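Calcium-regulated actin-bundling protein (Dictyostelium discoideum, PDB 4X3N) binds and bundles actin filaments under calcium regulation and may contribute to building and reorganising filopodia and pseudopodia during cell movement. Local coordinates at residues A[48-53]-A[59-64]; A[75-78]-A[84-87]; A[109-114]-A[127-132]. One frame throughout, in Å; residues are numbered along the deposited sequence.

Contact 1 (48-53 with 59-64) is buried, contact 2 (75-78 with 84-87) partly buried, and contact 3 (109-114 with 127-132) lies at the surface. Helix 61-79 serves two of them, meeting helix 42-57 near its start and its own following loop near its end, and contacts 1 and 2 lie on opposite sides of the chain's centre. Contacts 1 and 3 touch, with Phe63 CZ 3.8 Å from Cys110 SG. Chemistry follows place: branched aliphatic and aromatic groups in contact 1, a methionine methyl against backbone in contact 2, and sulfur, proline and carboxylate groups in contact 3. None has a hydrogen bond between its segments.

Contact 1 (A[48-53]-A[59-64]); sequences HFLNAY and KEAEFI
Leu50 and Ile64 both place the next carbon of the chain beside the backbone N, at chi1 -67° for Leu50 CG and -75° for Ile64 CG1, and from there each chain runs out extended toward the other helix. Phe49 takes the other course: its CG lies anti to the backbone N (chi1 175°), and the ring edge reaches the same methyl as Leu50. That shared methyl is Ile64 CD1. Leu50 CD2 lies 3.8 Å from Ile64 CD1, the two chains sliding past each other in opposite directions. Phe49 approaches at about a right angle to the isoleucine and presents its rim: Ile64 CD1 lies near the ring plane, 4.2 Å from Phe49 CE2. One turn earlier on the second helix, Ala61 CB sits 4.3 Å from Leu50 CD2.

The segments belong to consecutive helices, 42-57 and 61-79, joined by a very short connection. Leu50 and Ala61 are nearest in register, with their CA atoms 7.5 Å apart. Alanine suits this place because its single methyl lets the longer leucine reach across, while isoleucine supplies an ethyl arm whose end can touch both leucine and phenylalanine. Leu157 of helix 153-160, which also carries the calcium ligand Glu155, packs on both Phe49 and Ile64. Helix 273-290 adds Trp278 against Leu50 and Trp277 against Ala61.

With purely apolar atoms meeting, the join depends on burial and dispersion. No directional bond fixes the rotation of these groups, so their positions are set by the fit of methyls and ring edge within the surrounding helices.

Contact 2 (A[75-78]-A[84-87]); sequences ADMH and LVFK
The end of helix 61-79 and the loop that follows it meet here, where Met77 on the helix reaches a tight turn at 84-87 that begins with Leu84 and Val85. Residues 85-86 form a short 3-10 segment: Lys87 N donates to Leu84 O at 3.0 Å, and the backbone angles of Val85 and Phe86 are those of a type I beta turn. Its opening peptide is the surface that the methionine uses. Met77 CE stands over the flat face of the Leu84-Val85 peptide, 3.8 Å from Leu84 C and 3.8 Å from Val85 N. The same methyl also lies 4.2 Å from Val85 CG1, so a backbone face and a side-chain branch share one partner.

Met77 leaves the helix pointing toward the turn and stays extended through its second torsion. It then bends at chi3 (70°), and the bend sets the terminal methyl over the peptide. A long, unbranched and flexible side chain suits this reach, since the nearest CA atoms, those of Met77 and Val85, are 8.1 Å apart. Leu84 directs its own side chain away and contributes through its carbonyl carbon, whereas Val85, stiffened by its branch at CB, offers CG1 beside the peptide.

Beyond the turn, Phe86 O accepts a hydrogen bond from Arg198 NE, and the Phe86 side chain packs on Glu201 and Glu202 of helix 181-211. On the helix side, Asp76 OD2 bridges to Lys80 NZ and also bonds to Tyr88 OH, while His78 packs on Asn146 of the second subunit.

The arrangement is that of a type I beta turn, Leu84 to Lys87, set after a helix, its first peptide covered by a methionine from the helix's last turn.

Contact 3 (A[109-114]-A[127-132]); sequences FCEDPK and PQMLTA
Pro127 opens the loop by turning the CD edge of its ring to Cys110: Pro127 CD is 3.6 Å from Cys110 SG, and Pro127 CG follows at 4.1 Å. The thiol turns beside its own backbone N (chi1 -71°), which brings the sulfur to the ring's CD-CG side. A short side chain ending in a polarisable sulfur and a compact apolar ring suit this close approach. Pro127 also touches Leu106 and Cys107, earlier on helix 96-111.

Gln128 then directs its side chain away from the helix. Met129 turns back toward it, bending at chi2 and again beyond, and crosses the extended Glu111 at about a right angle. Met129 SD lies 4.1 Å from Glu111 OE2, with Glu111 OE1 nearly as near. Glu111 and Met129 are both exposed and no hydrogen bond joins them, so long, flexible chains suit the place.

Just past Glu111, where the helix has ended, an Asx turn follows: Asp112 OD1 accepts from Lys114 N at 3.1 Å, the N-H arriving from above the carboxylate plane.

Further along the loop, Leu130 packs on Arg135 and Glu138 of helix 132-143, the helix leading into the calcium site, and Thr131 is that helix's N-cap, OG1 accepting from Lys134 N. Ala132 begins the helix and packs on Arg140 of the second subunit.

Contact 1 (A[48-53]-A[59-64])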
loop_
_atom_site.group_PDB
_atom_site.type_symbol
_atom_site.label_atom_id
_atom_site.label_comp_id
_atom_site.label_asym_id
_atom_site.label_seq_id
_atom_site.Cartn_x
_atom_site.Cartn_y
_atom_site.Cartn_z
ATOM N N HIS A 48 -12.641 -13.013 19.296
ATOM C CA HIS A 48 -13.794 -12.163 19.405
ATOM C C HIS A 48 -14.984 -12.843 18.747
ATOM O O HIS A 48 -16.109 -12.863 19.294
ATOM C CB HIS A 48 -13.616 -10.798 18.738
ATOM C CG HIS A 48 -13.019 -9.788 19.629
ATOM N ND1 HIS A 48 -11.680 -9.806 19.946
ATOM C CD2 HIS A 48 -13.560 -8.762 20.318
ATOM C CE1 HIS A 48 -11.404 -8.803 20.755
ATOM N NE2 HIS A 48 -12.532 -8.171 21.023
ATOM N N PHE A 49 -14.757 -13.324 17.549
ATOM C CA PHE A 49 -15.862 -14.010 16.818
ATOM C C PHE A 49 -16.426 -15.213 17.591
ATOM O O PHE A 49 -17.649 -15.331 17.779
ATOM C CB PHE A 49 -15.382 -14.429 15.446
ATOM C CG PHE A 49 -16.420 -15.252 14.663
ATOM C CD1 PHE A 49 -17.504 -14.639 14.130
ATOM C CD2 PHE A 49 -16.307 -16.605 14.543
ATOM C CE1 PHE A 49 -18.485 -15.355 13.452
ATOM C CE2 PHE A 49 -17.292 -17.332 13.856
ATOM C CZ PHE A 49 -18.364 -16.680 13.325
ATOM N N LEU A 50 -15.518 -16.100 18.039
ATOM C CA LEU A 50 -15.892 -17.294 18.730
ATOM C C LEU A 50 -16.602 -16.992 20.048
ATOM O O LEU A 50 -17.661 -17.571 20.302
ATOM C CB LEU A 50 -14.701 -18.197 18.955
ATOM C CG LEU A 50 -14.069 -18.820 17.747
ATOM C CD1 LEU A 50 -12.765 -19.461 18.155
ATOM C CD2 LEU A 50 -14.948 -19.870 17.060
ATOM N N ASN A 51 -16.071 -16.095 20.874
ATOM C CA ASN A 51 -16.801 -15.675 22.060
ATOM C C ASN A 51 -18.219 -15.213 21.780
ATOM O O ASN A 51 -19.087 -15.479 22.570
ATOM C CB ASN A 51 -16.121 -14.513 22.766
ATOM C CG ASN A 51 -14.918 -14.965 23.580
ATOM O OD1 ASN A 51 -14.809 -16.127 23.943
ATOM N ND2 ASN A 51 -14.035 -14.039 23.878
ATOM N N ALA A 52 -18.419 -14.459 20.707
ATOM C CA ALA A 52 -19.706 -13.872 20.436
ATOM C C ALA A 52 -20.704 -14.958 19.954
ATOM O O ALA A 52 -21.890 -14.935 20.271
ATOM C CB ALA A 52 -19.597 -12.791 19.386
ATOM N N TYR A 53 -20.208 -15.903 19.194
ATOM C CA TYR A 53 -21.094 -16.827 18.534
ATOM C C TYR A 53 -20.897 -18.262 19.031
ATOM O O TYR A 53 -21.249 -19.225 18.336
ATOM C CB TYR A 53 -20.873 -16.732 17.033
ATOM C CG TYR A 53 -21.507 -15.547 16.404
ATOM C CD1 TYR A 53 -22.877 -15.478 16.219
ATOM C CD2 TYR A 53 -20.724 -14.455 16.004
ATOM C CE1 TYR A 53 -23.446 -14.342 15.665
ATOM C CE2 TYR A 53 -21.263 -13.340 15.413
ATOM C CZ TYR A 53 -22.634 -13.266 15.242
ATOM O OH TYR A 53 -23.182 -12.109 14.740
ATOM N N LYS A 59 -18.885 -25.880 17.166
ATOM C CA LYS A 59 -18.444 -27.111 16.492
ATOM C C LYS A 59 -17.581 -26.885 15.270
ATOM O O LYS A 59 -16.930 -27.847 14.787
ATOM C CB LYS A 59 -19.658 -27.945 16.126
ATOM C CG LYS A 59 -20.479 -28.427 17.334
ATOM C CD LYS A 59 -21.890 -28.908 16.920
ATOM C CE LYS A 59 -21.817 -29.928 15.772
ATOM N NZ LYS A 59 -23.011 -30.796 15.551
ATOM N N GLU A 60 -17.539 -25.641 14.762
ATOM C CA GLU A 60 -16.616 -25.292 13.682
ATOM C C GLU A 60 -15.322 -24.742 14.208
ATOM O O GLU A 60 -14.396 -24.477 13.444
ATOM C CB GLU A 60 -17.200 -24.233 12.795
ATOM C CG GLU A 60 -18.620 -24.552 12.381
ATOM C CD GLU A 60 -18.771 -25.876 11.642
ATOM O OE1 GLU A 60 -18.087 -26.053 10.596
ATOM O OE2 GLU A 60 -19.659 -26.689 12.065
ATOM N N ALA A 61 -15.234 -24.585 15.506
ATOM C CA ALA A 61 -14.018 -23.996 16.053
ATOM C C ALA A 61 -12.773 -24.652 15.523
ATOM O O ALA A 61 -11.828 -23.985 15.089
ATOM C CB ALA A 61 -14.049 -24.015 17.575
ATOM N N GLU A 62 -12.750 -25.952 15.486
ATOM C CA GLU A 62 -11.599 -26.665 15.001
ATOM C C GLU A 62 -11.221 -26.312 13.552
ATOM O O GLU A 62 -10.061 -26.203 13.229
ATOM C CB GLU A 62 -11.786 -28.179 15.144
ATOM C CG GLU A 62 -10.606 -28.990 14.665
ATOM C CD GLU A 62 -9.334 -28.689 15.440
ATOM O OE1 GLU A 62 -9.376 -28.180 16.582
ATOM O OE2 GLU A 62 -8.255 -28.886 14.859
ATOM N N PHE A 63 -12.210 -26.139 12.697
ATOM C CA PHE A 63 -11.913 -25.741 11.365
ATOM C C PHE A 63 -11.379 -24.305 11.331
ATOM O O PHE A 63 -10.476 -23.953 10.584
ATOM C CB PHE A 63 -13.200 -25.804 10.569
ATOM C CG PHE A 63 -13.016 -25.529 9.130
ATOM C CD1 PHE A 63 -12.988 -24.205 8.649
ATOM C CD2 PHE A 63 -12.935 -26.582 8.212
ATOM C CE1 PHE A 63 -12.822 -23.963 7.293
ATOM C CE2 PHE A 63 -12.788 -26.333 6.852
ATOM C CZ PHE A 63 -12.692 -25.033 6.385
ATOM N N ILE A 64 -11.949 -23.477 12.154
ATOM C CA ILE A 64 -11.587 -22.053 12.160
ATOM C C ILE A 64 -10.124 -21.973 12.524
ATOM O O ILE A 64 -9.337 -21.212 11.934
ATOM C CB ILE A 64 -12.496 -21.259 13.092
ATOM C CG1 ILE A 64 -13.862 -21.065 12.442
ATOM C CG2 ILE A 64 -11.875 -19.847 13.384
ATOM C CD1 ILE A 64 -14.946 -20.747 13.406
#

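Contact 2 (A[75-78]-A[84-87])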
loop_
_atom_site.group_PDB
_atom_site.type_symbol
_atom_site.label_atom_id
_atom_site.label_comp_id
_atom_site.label_asym_id
_atom_site.label_seq_id
_atom_site.Cartn_x
_atom_site.Cartn_y
_atom_site.Cartn_z
ATOM N N ALA A 75 -1.294 -16.771 3.733
ATOM C CA ALA A 75 -1.494 -15.758 2.680
ATOM C C ALA A 75 -0.835 -14.454 3.044
ATOM O O ALA A 75 -0.134 -13.856 2.198
ATOM C CB ALA A 75 -2.958 -15.601 2.363
ATOM N N ASP A 76 -0.961 -14.060 4.320
ATOM C CA ASP A 76 -0.296 -12.893 4.859
ATOM C C ASP A 76 1.242 -13.010 4.851
ATOM O O ASP A 76 1.961 -12.068 4.447
ATOM C CB ASP A 76 -0.774 -12.613 6.296
ATOM C CG ASP A 76 -0.405 -11.250 6.763
ATOM O OD1 ASP A 76 -0.614 -10.266 6.045
ATOM O OD2 ASP A 76 0.111 -11.106 7.870
ATOM N N MET A 77 1.750 -14.155 5.302
ATOM C CA MET A 77 3.205 -14.423 5.246
ATOM C C MET A 77 3.794 -14.223 3.856
ATOM O O MET A 77 4.825 -13.584 3.687
ATOM C CB MET A 77 3.470 -15.854 5.637
ATOM C CG MET A 77 3.431 -16.042 7.161
ATOM S SD MET A 77 3.471 -17.801 7.611
ATOM C CE MET A 77 5.157 -18.189 7.152
ATOM N N HIS A 78 3.148 -14.772 2.843
ATOM C CA HIS A 78 3.639 -14.590 1.530
ATOM C C HIS A 78 3.639 -13.117 1.127
ATOM O O HIS A 78 4.537 -12.663 0.461
ATOM C CB HIS A 78 2.800 -15.408 0.577
ATOM C CG HIS A 78 2.903 -16.850 0.861
ATOM N ND1 HIS A 78 2.032 -17.785 0.344
ATOM C CD2 HIS A 78 3.778 -17.526 1.648
ATOM C CE1 HIS A 78 2.386 -18.981 0.786
ATOM N NE2 HIS A 78 3.448 -18.848 1.568
ATOM N N LEU A 84 9.052 -18.681 7.103
ATOM C CA LEU A 84 9.107 -19.546 8.255
ATOM C C LEU A 84 8.156 -19.012 9.341
ATOM O O LEU A 84 8.219 -17.825 9.726
ATOM C CB LEU A 84 10.557 -19.641 8.744
ATOM C CG LEU A 84 11.498 -20.220 7.689
ATOM C CD1 LEU A 84 12.941 -19.904 8.063
ATOM C CD2 LEU A 84 11.262 -21.717 7.504
ATOM N N VAL A 85 7.304 -19.896 9.851
ATOM C CA VAL A 85 6.284 -19.464 10.826
ATOM C C VAL A 85 6.841 -18.788 12.050
ATOM O O VAL A 85 6.208 -17.913 12.567
ATOM C CB VAL A 85 5.310 -20.591 11.252
ATOM C CG1 VAL A 85 4.616 -21.174 10.019
ATOM C CG2 VAL A 85 6.016 -21.686 11.978
ATOM N N PHE A 86 8.022 -19.195 12.508
ATOM C CA PHE A 86 8.612 -18.655 13.728
ATOM C C PHE A 86 9.212 -17.291 13.551
ATOM O O PHE A 86 9.669 -16.685 14.529
ATOM C CB PHE A 86 9.651 -19.627 14.354
ATOM C CG PHE A 86 10.839 -19.893 13.503
ATOM C CD1 PHE A 86 11.940 -19.057 13.568
ATOM C CD2 PHE A 86 10.887 -21.004 12.657
ATOM C CE1 PHE A 86 13.060 -19.292 12.812
ATOM C CE2 PHE A 86 12.017 -21.268 11.895
ATOM C CZ PHE A 86 13.098 -20.391 11.957
ATOM N N LYS A 87 9.186 -16.773 12.339
ATOM C CA LYS A 87 9.635 -15.394 12.078
ATOM C C LYS A 87 8.427 -14.518 11.692
ATOM O O LYS A 87 8.562 -13.397 11.227
ATOM C CB LYS A 87 10.616 -15.398 10.954
ATOM C CG LYS A 87 11.809 -16.319 11.185
ATOM C CD LYS A 87 12.616 -16.470 9.894
ATOM C CE LYS A 87 13.469 -15.228 9.667
ATOM N NZ LYS A 87 14.453 -15.073 10.804
#

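Contact 3 (A[109-114]-A[127-132])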
loop_
_atom_site.group_PDB
_atom_site.type_symbol
_atom_site.label_atom_id
_atom_site.label_comp_id
_atom_site.label_asym_id
_atom_site.label_seq_id
_atom_site.Cartn_x
_atom_site.Cartn_y
_atom_site.Cartn_z
ATOM N N PHE A 109 -7.545 -26.496 -0.433
ATOM C CA PHE A 109 -7.360 -27.331 0.737
ATOM C C PHE A 109 -8.561 -28.242 0.949
ATOM O O PHE A 109 -8.418 -29.441 1.035
ATOM C CB PHE A 109 -7.122 -26.503 1.969
ATOM C CG PHE A 109 -6.982 -27.329 3.216
ATOM C CD1 PHE A 109 -8.102 -27.792 3.887
ATOM C CD2 PHE A 109 -5.723 -27.657 3.713
ATOM C CE1 PHE A 109 -7.966 -28.562 5.018
ATOM C CE2 PHE A 109 -5.586 -28.392 4.877
ATOM C CZ PHE A 109 -6.710 -28.845 5.520
ATOM N N CYS A 110 -9.742 -27.649 0.968
ATOM C CA CYS A 110 -10.996 -28.363 1.233
ATOM C C CYS A 110 -11.423 -29.330 0.127
ATOM O O CYS A 110 -12.282 -30.203 0.370
ATOM C CB CYS A 110 -12.125 -27.350 1.418
ATOM S SG CYS A 110 -11.998 -26.424 2.970
ATOM N N GLU A 111 -10.913 -29.098 -1.085
ATOM C CA GLU A 111 -11.228 -29.940 -2.265
ATOM C C GLU A 111 -10.290 -31.123 -2.404
ATOM O O GLU A 111 -10.589 -32.054 -3.139
ATOM C CB GLU A 111 -11.151 -29.126 -3.566
ATOM C CG GLU A 111 -12.498 -28.528 -3.956
ATOM C CD GLU A 111 -12.401 -27.238 -4.782
ATOM O OE1 GLU A 111 -11.349 -26.958 -5.413
ATOM O OE2 GLU A 111 -13.392 -26.486 -4.785
ATOM N N ASP A 112 -9.134 -31.044 -1.755
ATOM C CA ASP A 112 -8.198 -32.119 -1.725
ATOM C C ASP A 112 -8.742 -33.338 -0.899
ATOM O O ASP A 112 -9.057 -33.216 0.290
ATOM C CB ASP A 112 -6.892 -31.613 -1.143
ATOM C CG ASP A 112 -5.847 -32.669 -1.155
ATOM O OD1 ASP A 112 -6.227 -33.800 -1.548
ATOM O OD2 ASP A 112 -4.689 -32.403 -0.743
ATOM N N PRO A 113 -8.862 -34.523 -1.533
ATOM C CA PRO A 113 -9.369 -35.708 -0.806
ATOM C C PRO A 113 -8.581 -36.117 0.422
ATOM O O PRO A 113 -9.156 -36.599 1.382
ATOM C CB PRO A 113 -9.348 -36.785 -1.857
ATOM C CG PRO A 113 -9.687 -36.025 -3.095
ATOM C CD PRO A 113 -8.861 -34.765 -2.982
ATOM N N LYS A 114 -7.292 -35.861 0.433
ATOM C CA LYS A 114 -6.535 -35.923 1.659
ATOM C C LYS A 114 -7.208 -35.191 2.856
ATOM O O LYS A 114 -6.865 -35.486 3.987
ATOM C CB LYS A 114 -5.197 -35.296 1.371
ATOM C CG LYS A 114 -4.209 -35.285 2.510
ATOM C CD LYS A 114 -2.846 -34.936 1.930
ATOM C CE LYS A 114 -1.987 -34.108 2.877
ATOM N NZ LYS A 114 -1.453 -34.939 3.979
ATOM N N PRO A 127 -15.808 -23.284 2.050
ATOM C CA PRO A 127 -15.812 -22.103 1.164
ATOM C C PRO A 127 -16.498 -22.427 -0.161
ATOM O O PRO A 127 -16.875 -23.562 -0.375
ATOM C CB PRO A 127 -14.358 -21.833 0.923
ATOM C CG PRO A 127 -13.691 -23.167 1.127
ATOM C CD PRO A 127 -14.491 -23.943 2.112
ATOM N N GLN A 128 -16.631 -21.432 -1.014
ATOM C CA GLN A 128 -17.242 -21.598 -2.329
ATOM C C GLN A 128 -16.248 -21.174 -3.381
ATOM O O GLN A 128 -15.601 -20.125 -3.288
ATOM C CB GLN A 128 -18.528 -20.775 -2.406
ATOM C CG GLN A 128 -19.087 -20.561 -3.816
ATOM C CD GLN A 128 -20.232 -19.543 -3.833
ATOM O OE1 GLN A 128 -20.194 -18.487 -3.157
ATOM N NE2 GLN A 128 -21.271 -19.852 -4.601
ATOM N N MET A 129 -16.131 -21.986 -4.411
ATOM C CA MET A 129 -15.179 -21.689 -5.470
ATOM C C MET A 129 -15.807 -20.573 -6.297
ATOM O O MET A 129 -17.008 -20.569 -6.522
ATOM C CB MET A 129 -14.906 -22.928 -6.343
ATOM C CG MET A 129 -13.714 -22.769 -7.266
ATOM S SD MET A 129 -12.135 -22.979 -6.398
ATOM C CE MET A 129 -11.373 -21.333 -6.339
ATOM N N LEU A 130 -14.999 -19.629 -6.739
ATOM C CA LEU A 130 -15.495 -18.572 -7.582
ATOM C C LEU A 130 -14.423 -18.134 -8.519
ATOM O O LEU A 130 -13.232 -18.157 -8.150
ATOM C CB LEU A 130 -15.856 -17.368 -6.727
ATOM C CG LEU A 130 -16.983 -17.427 -5.742
ATOM C CD1 LEU A 130 -16.975 -16.094 -5.030
ATOM C CD2 LEU A 130 -18.308 -17.658 -6.472
ATOM N N THR A 131 -14.812 -17.662 -9.704
ATOM C CA THR A 131 -13.807 -17.015 -10.567
ATOM C C THR A 131 -13.244 -15.761 -9.882
ATOM O O THR A 131 -13.843 -15.202 -8.960
ATOM C CB THR A 131 -14.373 -16.542 -11.893
ATOM O OG1 THR A 131 -15.287 -15.489 -11.636
ATOM C CG2 THR A 131 -15.126 -17.650 -12.597
ATOM N N ALA A 132 -12.119 -15.281 -10.400
ATOM C CA ALA A 132 -11.460 -14.127 -9.855
ATOM C C ALA A 132 -12.378 -12.943 -9.828
ATOM O O ALA A 132 -12.404 -12.182 -8.858
ATOM C CB ALA A 132 -10.235 -13.800 -10.678
#